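Long-range contacts in putative Oleoyl-[acyl-carrier protein] thioesterase (Lactobacillus plantarum, PDB 2OWN), which probably hydrolyses the thioester of oleoyl-acyl-carrier protein, releasing the fatty acid from its carrier, as a member of the acyl-ACP thioesterase family: residues B[88-93]-B[138-143]; B[94-100]-B[112-118]; B[152-156]-B[235-239]; B[189-193]-B[221-225]. One frame throughout, in Å; residues are numbered along the deposited sequence.

In the fold
From the N terminus, the chain first runs through the N-terminal hotdog unit, where strand 81-91 turns into strand 95-103. Interaction 2 closes the short hairpin 94-100/112-118, and it lies wholly within the longer loop that interaction 1 closes when 138-143 returns to pair with 88-93; the two touch through Ser89 and Glu99. The chain then enters the second unit. Interaction 3 closes a long loop, from 152-156 to 235-239, and this encloses interaction 4, which sets the end of helix 184-191 on strand 218-227. No loops cross: two nested pairs follow in series, with interactions 2 and 4 about 26 Å apart, centre to centre.

Interaction 1 (B[88-93]-B[138-143]); sequences GSAYNP and YQSEVV
Tyr91 leans its side chain over the returning segment 138-143. Its CB carries CG between the backbone N and the carbonyl carbon (chi1 73°), which turns the ring across that segment. From there CD1 meets Ser140 CB at 3.6 Å, CE1 has Ser140 O at the ring edge, in plane, and CZ and OH end against one methyl, Val142 CG2, which lies 3.3 Å from OH. Beneath the ring the backbones pair as parallel strands. Tyr91 N donates to Glu141 O, and Tyr91 O accepts from Val143 N at 2.9 Å, so both polar backbone atoms of this residue are used across the contact. Two residues earlier, Ser89 O accepts from Glu141 N. Ala90 and Glu141 point to the other side of the pair, where Ala90 CB packs on Glu141 CG at 3.6 Å. At the start of the contact the hydroxyl of Ser140 takes over from the backbone: OG donates to Gly88 O at 2.7 Å, from above the carbonyl plane. A water lies within bonding distance of both Ser140 OG and Ala90 O, and another bridges Gly88 N and Tyr138 O. Strand 81-91 carries a classic beta bulge here, with Ser89 and Ala90 lying opposite the single Tyr97. An alanine in place of Tyr91 would keep the backbone ladder but would probably strip Ser140 CB and the Val142 methyl of their cover. The chemistry implies a short strand added to the sheet by main-chain bonds, tightened by one serine hydroxyl and roofed by one aromatic ring.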
loop_
_atom_site.group_PDB
_atom_site.type_symbol
_atom_site.label_atom_id
_atom_site.label_comp_id
_atom_site.label_asym_id
_atom_site.label_seq_id
_atom_site.Cartn_x
_atom_site.Cartn_y
_atom_site.Cartn_z
ATOM N N GLY B 88 -0.766 16.964 19.486
ATOM C CA GLY B 88 0.110 18.069 19.052
ATOM C C GLY B 88 0.502 18.596 20.427
ATOM O O GLY B 88 -0.121 19.516 20.945
ATOM N N SER B 89 1.513 17.950 21.009
ATOM C CA SER B 89 2.000 18.210 22.378
ATOM C C SER B 89 2.523 19.611 22.665
ATOM O O SER B 89 2.084 20.243 23.640
ATOM C CB SER B 89 3.073 17.175 22.738
ATOM O OG SER B 89 2.513 15.883 22.639
ATOM N N ALA B 90 3.442 20.082 21.820
ATOM C CA ALA B 90 4.057 21.412 21.981
ATOM C C ALA B 90 4.720 21.969 20.717
ATOM O O ALA B 90 4.758 21.294 19.681
ATOM C CB ALA B 90 5.065 21.355 23.122
ATOM N N TYR B 91 5.185 23.220 20.809
ATOM C CA TYR B 91 5.885 23.911 19.706
ATOM C C TYR B 91 6.705 25.132 20.176
ATOM O O TYR B 91 6.438 25.680 21.250
ATOM C CB TYR B 91 4.882 24.366 18.623
ATOM C CG TYR B 91 3.998 25.550 19.018
ATOM C CD1 TYR B 91 2.936 25.398 19.938
ATOM C CD2 TYR B 91 4.220 26.839 18.463
ATOM C CE1 TYR B 91 2.111 26.515 20.312
ATOM C CE2 TYR B 91 3.400 27.960 18.824
ATOM C CZ TYR B 91 2.352 27.787 19.747
ATOM O OH TYR B 91 1.560 28.853 20.092
ATOM N N ASN B 92 7.695 25.512 19.364
ATOM C CA ASN B 92 8.546 26.708 19.565
ATOM C C ASN B 92 8.356 27.578 18.266
ATOM O O ASN B 92 7.552 27.175 17.405
ATOM C CB ASN B 92 9.988 26.301 20.011
ATOM C CG ASN B 92 10.864 25.683 18.908
ATOM O OD1 ASN B 92 10.474 25.492 17.761
ATOM N ND2 ASN B 92 12.096 25.365 19.292
ATOM N N PRO B 93 9.018 28.763 18.129
ATOM C CA PRO B 93 8.866 29.624 16.916
ATOM C C PRO B 93 8.969 28.984 15.501
ATOM O O PRO B 93 8.271 29.453 14.592
ATOM C CB PRO B 93 9.984 30.659 17.100
ATOM C CG PRO B 93 10.049 30.829 18.564
ATOM C CD PRO B 93 9.905 29.430 19.106
ATOM N N TYR B 138 -5.043 22.528 18.428
ATOM C CA TYR B 138 -4.485 21.300 19.039
ATOM C C TYR B 138 -4.226 21.464 20.563
ATOM O O TYR B 138 -4.005 20.454 21.240
ATOM C CB TYR B 138 -3.156 20.862 18.388
ATOM C CG TYR B 138 -3.173 20.721 16.880
ATOM C CD1 TYR B 138 -4.076 19.838 16.237
ATOM C CD2 TYR B 138 -2.237 21.422 16.079
ATOM C CE1 TYR B 138 -4.085 19.704 14.800
ATOM C CE2 TYR B 138 -2.221 21.287 14.662
ATOM C CZ TYR B 138 -3.139 20.424 14.032
ATOM O OH TYR B 138 -3.106 20.315 12.667
ATOM N N GLN B 139 -4.221 22.713 21.070
ATOM C CA GLN B 139 -3.965 23.088 22.477
ATOM C C GLN B 139 -2.497 22.763 22.873
ATOM O O GLN B 139 -2.219 22.381 24.007
ATOM C CB GLN B 139 -5.028 22.494 23.432
ATOM C CG GLN B 139 -6.473 22.900 23.070
ATOM C CD GLN B 139 -7.544 22.393 24.040
ATOM O OE1 GLN B 139 -7.252 21.760 25.059
ATOM N NE2 GLN B 139 -8.800 22.677 23.713
ATOM N N SER B 140 -1.572 23.010 21.934
ATOM C CA SER B 140 -0.133 22.738 22.097
ATOM C C SER B 140 0.512 23.799 22.993
ATOM O O SER B 140 0.197 24.988 22.826
ATOM C CB SER B 140 0.579 22.758 20.735
ATOM O OG SER B 140 -0.038 21.904 19.792
ATOM N N GLU B 141 1.390 23.387 23.925
ATOM C CA GLU B 141 2.065 24.352 24.826
ATOM C C GLU B 141 3.235 25.039 24.105
ATOM O O GLU B 141 3.928 24.402 23.301
ATOM C CB GLU B 141 2.533 23.748 26.163
ATOM C CG GLU B 141 3.618 22.656 26.147
ATOM C CD GLU B 141 4.170 22.317 27.550
ATOM O OE1 GLU B 141 3.641 22.778 28.595
ATOM O OE2 GLU B 141 5.176 21.575 27.607
ATOM N N VAL B 142 3.441 26.324 24.417
ATOM C CA VAL B 142 4.516 27.145 23.842
ATOM C C VAL B 142 5.759 26.880 24.700
ATOM O O VAL B 142 5.707 27.083 25.922
ATOM C CB VAL B 142 4.165 28.663 23.830
ATOM C CG1 VAL B 142 5.287 29.489 23.190
ATOM C CG2 VAL B 142 2.846 28.904 23.090
ATOM N N VAL B 143 6.856 26.459 24.056
ATOM C CA VAL B 143 8.141 26.129 24.722
ATOM C C VAL B 143 9.357 26.815 24.079
ATOM O O VAL B 143 9.257 27.456 23.025
ATOM C CB VAL B 143 8.351 24.585 24.774
ATOM C CG1 VAL B 143 7.272 23.936 25.628
ATOM C CG2 VAL B 143 8.381 23.969 23.375
HETATM O O HOH W 1 -3.335 17.890 20.232
HETATM O O HOH W 2 2.266 20.516 18.479
#

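Interaction 2 (B[94-100]-B[112-118])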
loop_
_atom_site.group_PDB
_atom_site.type_symbol
_atom_site.label_atom_id
_atom_site.label_comp_id
_atom_site.label_asym_id
_atom_site.label_seq_id
_atom_site.Cartn_x
_atom_site.Cartn_y
_atom_site.Cartn_z
ATOM N N TYR B 94 9.779 27.924 15.358
ATOM C CA TYR B 94 10.002 27.195 14.083
ATOM C C TYR B 94 9.598 25.697 14.049
ATOM O O TYR B 94 9.055 25.253 13.026
ATOM C CB TYR B 94 11.475 27.348 13.669
ATOM C CG TYR B 94 11.853 28.775 13.338
ATOM C CD1 TYR B 94 12.329 29.657 14.338
ATOM C CD2 TYR B 94 11.717 29.273 12.018
ATOM C CE1 TYR B 94 12.679 31.017 14.026
ATOM C CE2 TYR B 94 12.062 30.628 11.691
ATOM C CZ TYR B 94 12.542 31.489 12.699
ATOM O OH TYR B 94 12.871 32.792 12.392
ATOM N N PHE B 95 9.839 24.960 15.147
ATOM C CA PHE B 95 9.562 23.500 15.264
ATOM C C PHE B 95 8.329 23.139 16.116
ATOM O O PHE B 95 8.087 23.775 17.146
ATOM C CB PHE B 95 10.793 22.778 15.840
ATOM C CG PHE B 95 12.065 23.074 15.099
ATOM C CD1 PHE B 95 12.387 22.373 13.920
ATOM C CD2 PHE B 95 12.945 24.078 15.562
ATOM C CE1 PHE B 95 13.590 22.659 13.196
ATOM C CE2 PHE B 95 14.157 24.382 14.859
ATOM C CZ PHE B 95 14.479 23.665 13.668
ATOM N N ALA B 96 7.574 22.124 15.663
ATOM C CA ALA B 96 6.367 21.588 16.323
ATOM C C ALA B 96 6.637 20.136 16.740
ATOM O O ALA B 96 7.092 19.352 15.911
ATOM C CB ALA B 96 5.181 21.649 15.383
ATOM N N TYR B 97 6.343 19.794 18.003
ATOM C CA TYR B 97 6.543 18.449 18.587
ATOM C C TYR B 97 5.206 17.682 18.613
ATOM O O TYR B 97 4.293 18.095 19.331
ATOM C CB TYR B 97 7.161 18.580 19.989
ATOM C CG TYR B 97 7.415 17.273 20.717
ATOM C CD1 TYR B 97 8.372 16.349 20.228
ATOM C CD2 TYR B 97 6.745 16.965 21.931
ATOM C CE1 TYR B 97 8.632 15.117 20.914
ATOM C CE2 TYR B 97 7.000 15.739 22.631
ATOM C CZ TYR B 97 7.944 14.823 22.111
ATOM O OH TYR B 97 8.186 13.651 22.783
ATOM N N ARG B 98 5.117 16.580 17.846
ATOM C CA ARG B 98 3.909 15.738 17.736
ATOM C C ARG B 98 4.180 14.282 18.150
ATOM O O ARG B 98 5.118 13.654 17.635
ATOM C CB ARG B 98 3.370 15.825 16.312
ATOM C CG ARG B 98 2.099 15.001 16.006
ATOM C CD ARG B 98 1.459 15.419 14.681
ATOM N NE ARG B 98 0.729 16.678 14.864
ATOM C CZ ARG B 98 -0.575 16.821 15.149
ATOM N NH1 ARG B 98 -1.419 15.781 15.268
ATOM N NH2 ARG B 98 -1.059 18.058 15.302
ATOM N N GLU B 99 3.333 13.768 19.055
ATOM C CA GLU B 99 3.396 12.402 19.589
ATOM C C GLU B 99 2.240 11.528 19.077
ATOM O O GLU B 99 1.134 12.042 18.841
ATOM C CB GLU B 99 3.371 12.426 21.109
ATOM C CG GLU B 99 4.636 12.973 21.736
ATOM C CD GLU B 99 4.514 13.033 23.227
ATOM O OE1 GLU B 99 3.995 14.034 23.761
ATOM O OE2 GLU B 99 5.011 12.114 23.892
ATOM N N PHE B 100 2.514 10.223 18.928
ATOM C CA PHE B 100 1.527 9.210 18.477
ATOM C C PHE B 100 1.687 7.927 19.307
ATOM O O PHE B 100 2.824 7.553 19.619
ATOM C CB PHE B 100 1.694 8.769 17.013
ATOM C CG PHE B 100 1.886 9.880 16.013
ATOM C CD1 PHE B 100 3.139 10.523 15.903
ATOM C CD2 PHE B 100 0.881 10.200 15.074
ATOM C CE1 PHE B 100 3.362 11.542 14.945
ATOM C CE2 PHE B 100 1.102 11.222 14.094
ATOM C CZ PHE B 100 2.347 11.891 14.033
ATOM N N TYR B 112 5.159 3.640 19.912
ATOM C CA TYR B 112 5.197 5.037 20.395
ATOM C C TYR B 112 6.097 5.821 19.438
ATOM O O TYR B 112 7.279 5.471 19.290
ATOM C CB TYR B 112 5.682 5.096 21.843
ATOM C CG TYR B 112 6.003 6.483 22.365
ATOM C CD1 TYR B 112 4.991 7.462 22.484
ATOM C CD2 TYR B 112 7.317 6.821 22.783
ATOM C CE1 TYR B 112 5.285 8.768 22.986
ATOM C CE2 TYR B 112 7.621 8.126 23.295
ATOM C CZ TYR B 112 6.597 9.082 23.390
ATOM O OH TYR B 112 6.875 10.331 23.871
ATOM N N ILE B 113 5.521 6.847 18.798
ATOM C CA ILE B 113 6.198 7.693 17.822
ATOM C C ILE B 113 6.266 9.137 18.307
ATOM O O ILE B 113 5.263 9.667 18.800
ATOM C CB ILE B 113 5.483 7.674 16.438
ATOM C CG1 ILE B 113 5.298 6.234 15.913
ATOM C CG2 ILE B 113 6.238 8.540 15.407
ATOM C CD1 ILE B 113 4.579 6.136 14.562
ATOM N N THR B 114 7.469 9.719 18.232
ATOM C CA THR B 114 7.729 11.138 18.524
ATOM C C THR B 114 8.202 11.719 17.183
ATOM O O THR B 114 8.779 10.988 16.359
ATOM C CB THR B 114 8.747 11.386 19.666
ATOM O OG1 THR B 114 10.037 10.867 19.327
ATOM C CG2 THR B 114 8.262 10.754 20.959
ATOM N N SER B 115 7.944 13.008 16.961
ATOM C CA SER B 115 8.320 13.682 15.706
ATOM C C SER B 115 8.457 15.197 15.789
ATOM O O SER B 115 7.909 15.812 16.698
ATOM C CB SER B 115 7.266 13.362 14.644
ATOM O OG SER B 115 5.994 13.792 15.086
ATOM N N ILE B 116 9.171 15.755 14.801
ATOM C CA ILE B 116 9.417 17.193 14.636
ATOM C C ILE B 116 8.889 17.603 13.246
ATOM O O ILE B 116 9.157 16.906 12.257
ATOM C CB ILE B 116 10.916 17.568 14.804
ATOM C CG1 ILE B 116 11.456 17.153 16.184
ATOM C CG2 ILE B 116 11.141 19.083 14.616
ATOM C CD1 ILE B 116 10.811 17.841 17.385
ATOM N N TRP B 117 8.145 18.717 13.201
ATOM C CA TRP B 117 7.545 19.285 11.984
ATOM C C TRP B 117 7.886 20.779 11.849
ATOM O O TRP B 117 7.962 21.479 12.863
ATOM C CB TRP B 117 6.028 19.135 12.034
ATOM C CG TRP B 117 5.500 17.732 12.091
ATOM C CD1 TRP B 117 5.445 16.916 13.188
ATOM C CD2 TRP B 117 4.877 17.008 11.023
ATOM N NE1 TRP B 117 4.868 15.713 12.858
ATOM C CE2 TRP B 117 4.499 15.737 11.544
ATOM C CE3 TRP B 117 4.611 17.297 9.665
ATOM C CZ2 TRP B 117 3.866 14.739 10.754
ATOM C CZ3 TRP B 117 3.967 16.305 8.862
ATOM C CH2 TRP B 117 3.606 15.036 9.423
ATOM N N VAL B 118 8.049 21.245 10.605
ATOM C CA VAL B 118 8.360 22.657 10.258
ATOM C C VAL B 118 7.414 23.180 9.155
ATOM O O VAL B 118 6.950 22.384 8.322
ATOM C CB VAL B 118 9.838 22.831 9.816
ATOM C CG1 VAL B 118 10.774 22.489 10.962
ATOM C CG2 VAL B 118 10.172 21.985 8.580
#
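This is an antiparallel beta-hairpin pairing, largely buried, between strands 95-103 and 109-121 of the N-terminal hotdog unit. Ala96 and Trp117 form a hydrogen-bonded pair; Phe100 and Ile113 form another, Phe100 N reaching Ile113 O at 2.8 Å. Between them Ser115 OG donates to Arg98 O at 2.7 Å and also accepts from Trp117 NE1. Phe100 sets its ring edge toward that hydroxyl, CE1 3.5 Å from Ser115 OG, while its CD1 packs on Ile113 CG2. On the face bearing Phe95, Tyr97 and Glu99, Phe95 CD1 lies 3.4 Å from Val118 CG1, the two side chains running side by side. Tyr112 has its CG anti to the backbone N (chi1 169°), carrying OH to Glu99 OE2 at 2.6 Å on the anti side of the carboxylate, whose plane stands 73° from the ring. A phenylalanine in place of Tyr112 would probably leave Glu99 OE2 without this donor, though OE1 still meets Ser89. Phe100 and Ile113 pack on Ala38 of helix 31-48, consistent with the hotdog fold, in which a curved antiparallel sheet wraps a long helix.

Interaction 3 (B[152-156]-B[235-239])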
loop_
_atom_site.group_PDB
_atom_site.type_symbol
_atom_site.label_atom_id
_atom_site.label_comp_id
_atom_site.label_asym_id
_atom_site.label_seq_id
_atom_site.Cartn_x
_atom_site.Cartn_y
_atom_site.Cartn_z
ATOM N N PRO B 152 19.936 9.396 14.036
ATOM C CA PRO B 152 20.425 8.191 13.365
ATOM C C PRO B 152 21.971 8.246 13.268
ATOM O O PRO B 152 22.585 9.322 13.444
ATOM C CB PRO B 152 19.794 8.260 11.959
ATOM C CG PRO B 152 18.818 9.339 11.993
ATOM C CD PRO B 152 19.218 10.268 13.080
ATOM N N ILE B 153 22.575 7.088 12.998
ATOM C CA ILE B 153 24.027 6.956 12.809
ATOM C C ILE B 153 24.373 7.714 11.522
ATOM O O ILE B 153 23.596 7.680 10.548
ATOM C CB ILE B 153 24.489 5.463 12.700
ATOM C CG1 ILE B 153 24.227 4.706 14.011
ATOM C CG2 ILE B 153 25.986 5.350 12.339
ATOM C CD1 ILE B 153 24.547 3.209 13.941
ATOM N N SER B 154 25.494 8.444 11.544
ATOM C CA SER B 154 25.960 9.198 10.371
ATOM C C SER B 154 26.423 8.103 9.402
ATOM O O SER B 154 27.370 7.367 9.714
ATOM C CB SER B 154 27.075 10.187 10.712
ATOM O OG SER B 154 27.380 10.988 9.585
ATOM N N PHE B 155 25.689 7.944 8.292
ATOM C CA PHE B 155 25.976 6.895 7.306
ATOM C C PHE B 155 27.379 7.029 6.665
ATOM O O PHE B 155 27.728 8.102 6.163
ATOM C CB PHE B 155 24.905 6.816 6.195
ATOM C CG PHE B 155 25.071 5.616 5.302
ATOM C CD1 PHE B 155 24.516 4.380 5.679
ATOM C CD2 PHE B 155 25.819 5.696 4.107
ATOM C CE1 PHE B 155 24.687 3.234 4.873
ATOM C CE2 PHE B 155 26.006 4.553 3.294
ATOM C CZ PHE B 155 25.442 3.322 3.690
ATOM N N GLU B 156 28.141 5.932 6.732
ATOM C CA GLU B 156 29.470 5.796 6.147
ATOM C C GLU B 156 29.472 4.510 5.318
ATOM O O GLU B 156 29.243 3.428 5.872
ATOM C CB GLU B 156 30.558 5.763 7.220
ATOM C CG GLU B 156 30.691 7.098 7.966
ATOM C CD GLU B 156 31.765 7.126 9.063
ATOM O OE1 GLU B 156 32.246 6.056 9.520
ATOM O OE2 GLU B 156 32.102 8.250 9.490
ATOM N N THR B 235 21.842 -3.758 14.438
ATOM C CA THR B 235 21.555 -2.388 13.985
ATOM C C THR B 235 21.744 -2.286 12.482
ATOM O O THR B 235 22.681 -2.885 11.954
ATOM C CB THR B 235 22.498 -1.382 14.668
ATOM O OG1 THR B 235 22.484 -1.602 16.082
ATOM C CG2 THR B 235 22.101 0.081 14.364
ATOM N N THR B 236 20.832 -1.584 11.795
ATOM C CA THR B 236 20.970 -1.308 10.348
ATOM C C THR B 236 21.000 0.228 10.189
ATOM O O THR B 236 20.156 0.911 10.757
ATOM C CB THR B 236 19.936 -1.989 9.434
ATOM O OG1 THR B 236 18.640 -1.444 9.651
ATOM C CG2 THR B 236 19.939 -3.518 9.654
ATOM N N SER B 237 22.006 0.726 9.471
ATOM C CA SER B 237 22.232 2.146 9.176
ATOM C C SER B 237 21.882 2.290 7.706
ATOM O O SER B 237 22.484 1.605 6.885
ATOM C CB SER B 237 23.689 2.520 9.436
ATOM O OG SER B 237 23.957 3.868 9.095
ATOM N N HIS B 238 20.948 3.185 7.387
ATOM C CA HIS B 238 20.448 3.418 6.029
ATOM C C HIS B 238 20.612 4.859 5.558
ATOM O O HIS B 238 20.607 5.787 6.376
ATOM C CB HIS B 238 18.950 3.109 5.953
ATOM C CG HIS B 238 18.565 1.730 6.382
ATOM N ND1 HIS B 238 18.168 0.760 5.487
ATOM C CD2 HIS B 238 18.492 1.165 7.611
ATOM C CE1 HIS B 238 17.881 -0.348 6.147
ATOM N NE2 HIS B 238 18.072 -0.130 7.434
ATOM N N LEU B 239 20.722 5.014 4.230
ATOM C CA LEU B 239 20.824 6.309 3.537
ATOM C C LEU B 239 20.096 6.238 2.186
ATOM O O LEU B 239 20.353 5.310 1.414
ATOM C CB LEU B 239 22.287 6.727 3.307
ATOM C CG LEU B 239 22.595 8.024 2.510
ATOM C CD1 LEU B 239 21.942 9.254 3.136
ATOM C CD2 LEU B 239 24.090 8.240 2.366
HETATM O O HOH W 3 22.030 5.648 9.723
HETATM O O HOH W 4 26.541 3.472 8.348
#
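With chi1 at -171°, Phe155 swings CG opposite its main-chain nitrogen and lays the ring against strand 233-241; Leu239, with chi1 176°, brings its CB over one face of that ring. The CB sits 3.9 Å from the ring centroid, 24° off the normal and offset toward the rim, a CH-pi contact, while Leu239 CD2 closes on Phe155 CD2 at 3.5 Å. Ser237 approaches at the ring edge: its carbonyl O lies 3.4 Å from Phe155 CE1. Segment 152-156 has no regular structure and lies in the loop between strands 141-142 and 162-167, which probably connects the two hotdog units of this double-hotdog thioesterase; here it lies along the C-terminal unit's sheet without a direct hydrogen bond to strand 233-241. Water stands in for such bonds. Ser237 OG holds two molecules, each at 2.7 Å, and one of them donates to Ile153 O, while the other makes a weak contact with Glu156 N. Ile153 covers the neighbouring stretch, with CD1 4.0 Å from Thr235 CG2 and CB beside Ser237 OG. Polar groups of strand 246-256 secure the loop's backbone: Thr251 OG1 bonds Ile153 N, and Glu249 OE2 bonds Phe155 N.

Interaction 4 (B[189-193]-B[221-225]); sequences VDTLP and AHANI
Thr191 lays its methyl against Ala223, CG2 to CB at 3.4 Å, closer than usual carbon contact, while its hydroxyl side faces Ala221 with OG1 3.3 Å from CB. The two branches thus straddle alternate residues of the strand, both alanines, whose small side chains let the helix end come near the sheet. CG2 is placed by standing opposite the main-chain nitrogen, which puts OG1 beside that nitrogen (chi1 -55°); there OG1 bonds back to Trp187 O in the preceding helical turn. A water donates both to OG1 and to His222 O, at 2.8 Å from the latter, and so joins helix and strand through a polar bridge. In the hotdog fold a helix lies against the concave face of an antiparallel sheet; here helix 184-191 meets strand 218-227 of the C-terminal unit. Leu192, just past the helix, continues the apolar line: CD2 lies 3.8 Å from Ile225 CG1 and 4.1 Å from Ala223 CB, the leucine and isoleucine side chains running at a slant to each other. Leu192 also packs on Thr236 and His238 of the next strand. On the helix's other flank, Asp190 OD1 accepts a hydrogen bond from Phe170 N of the second subunit.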
loop_
_atom_site.group_PDB
_atom_site.type_symbol
_atom_site.label_atom_id
_atom_site.label_comp_id
_atom_site.label_asym_id
_atom_site.label_seq_id
_atom_site.Cartn_x
_atom_site.Cartn_y
_atom_site.Cartn_z
ATOM N N VAL B 189 13.553 -0.714 3.933
ATOM C CA VAL B 189 13.372 -2.110 4.390
ATOM C C VAL B 189 13.734 -3.109 3.283
ATOM O O VAL B 189 14.423 -4.088 3.578
ATOM C CB VAL B 189 11.954 -2.363 4.991
ATOM C CG1 VAL B 189 11.791 -3.816 5.439
ATOM C CG2 VAL B 189 11.727 -1.412 6.174
ATOM N N ASP B 190 13.279 -2.858 2.042
ATOM C CA ASP B 190 13.596 -3.738 0.886
ATOM C C ASP B 190 15.110 -3.792 0.544
ATOM O O ASP B 190 15.530 -4.750 -0.113
ATOM C CB ASP B 190 12.787 -3.388 -0.370
ATOM C CG ASP B 190 13.001 -4.383 -1.494
ATOM O OD1 ASP B 190 12.690 -5.578 -1.279
ATOM O OD2 ASP B 190 13.574 -3.976 -2.526
ATOM N N THR B 191 15.910 -2.779 0.941
ATOM C CA THR B 191 17.395 -2.800 0.752
ATOM C C THR B 191 18.002 -4.052 1.426
ATOM O O THR B 191 18.924 -4.658 0.870
ATOM C CB THR B 191 18.104 -1.534 1.301
ATOM O OG1 THR B 191 17.520 -0.363 0.724
ATOM C CG2 THR B 191 19.627 -1.545 0.993
ATOM N N LEU B 192 17.448 -4.427 2.593
ATOM C CA LEU B 192 17.865 -5.606 3.354
ATOM C C LEU B 192 17.268 -6.866 2.693
ATOM O O LEU B 192 16.128 -6.804 2.203
ATOM C CB LEU B 192 17.392 -5.521 4.806
ATOM C CG LEU B 192 17.887 -4.326 5.632
ATOM C CD1 LEU B 192 17.124 -4.233 6.954
ATOM C CD2 LEU B 192 19.394 -4.392 5.858
ATOM N N PRO B 193 18.002 -8.007 2.711
ATOM C CA PRO B 193 17.480 -9.220 2.072
ATOM C C PRO B 193 16.396 -9.916 2.919
ATOM O O PRO B 193 16.345 -9.713 4.148
ATOM C CB PRO B 193 18.728 -10.092 1.946
ATOM C CG PRO B 193 19.525 -9.737 3.128
ATOM C CD PRO B 193 19.307 -8.277 3.355
ATOM N N ALA B 221 19.375 3.679 -2.542
ATOM C CA ALA B 221 19.198 3.258 -1.148
ATOM C C ALA B 221 20.413 2.459 -0.726
ATOM O O ALA B 221 20.788 1.524 -1.432
ATOM C CB ALA B 221 17.943 2.414 -0.985
ATOM N N HIS B 222 21.014 2.829 0.406
ATOM C CA HIS B 222 22.194 2.157 0.964
ATOM C C HIS B 222 21.858 1.593 2.344
ATOM O O HIS B 222 21.010 2.156 3.030
ATOM C CB HIS B 222 23.378 3.107 1.081
ATOM C CG HIS B 222 23.757 3.784 -0.194
ATOM N ND1 HIS B 222 24.543 3.179 -1.150
ATOM C CD2 HIS B 222 23.499 5.031 -0.652
ATOM C CE1 HIS B 222 24.727 4.014 -2.155
ATOM N NE2 HIS B 222 24.109 5.146 -1.875
ATOM N N ALA B 223 22.506 0.486 2.726
ATOM C CA ALA B 223 22.315 -0.160 4.044
ATOM C C ALA B 223 23.550 -0.937 4.532
ATOM O O ALA B 223 24.201 -1.623 3.730
ATOM C CB ALA B 223 21.086 -1.076 4.048
ATOM N N ASN B 224 23.872 -0.764 5.820
ATOM C CA ASN B 224 24.955 -1.447 6.538
ATOM C C ASN B 224 24.332 -2.212 7.684
ATOM O O ASN B 224 23.628 -1.598 8.483
ATOM C CB ASN B 224 25.978 -0.458 7.136
ATOM C CG ASN B 224 26.834 0.235 6.093
ATOM O OD1 ASN B 224 27.236 -0.368 5.106
ATOM N ND2 ASN B 224 27.182 1.492 6.353
ATOM N N ILE B 225 24.563 -3.524 7.750
ATOM C CA ILE B 225 24.070 -4.392 8.823
ATOM C C ILE B 225 25.237 -4.365 9.807
ATOM O O ILE B 225 26.330 -4.873 9.486
ATOM C CB ILE B 225 23.745 -5.821 8.349
ATOM C CG1 ILE B 225 22.692 -5.793 7.224
ATOM C CG2 ILE B 225 23.269 -6.679 9.548
ATOM C CD1 ILE B 225 22.392 -7.156 6.623
HETATM O O HOH W 5 18.321 1.584 2.692
#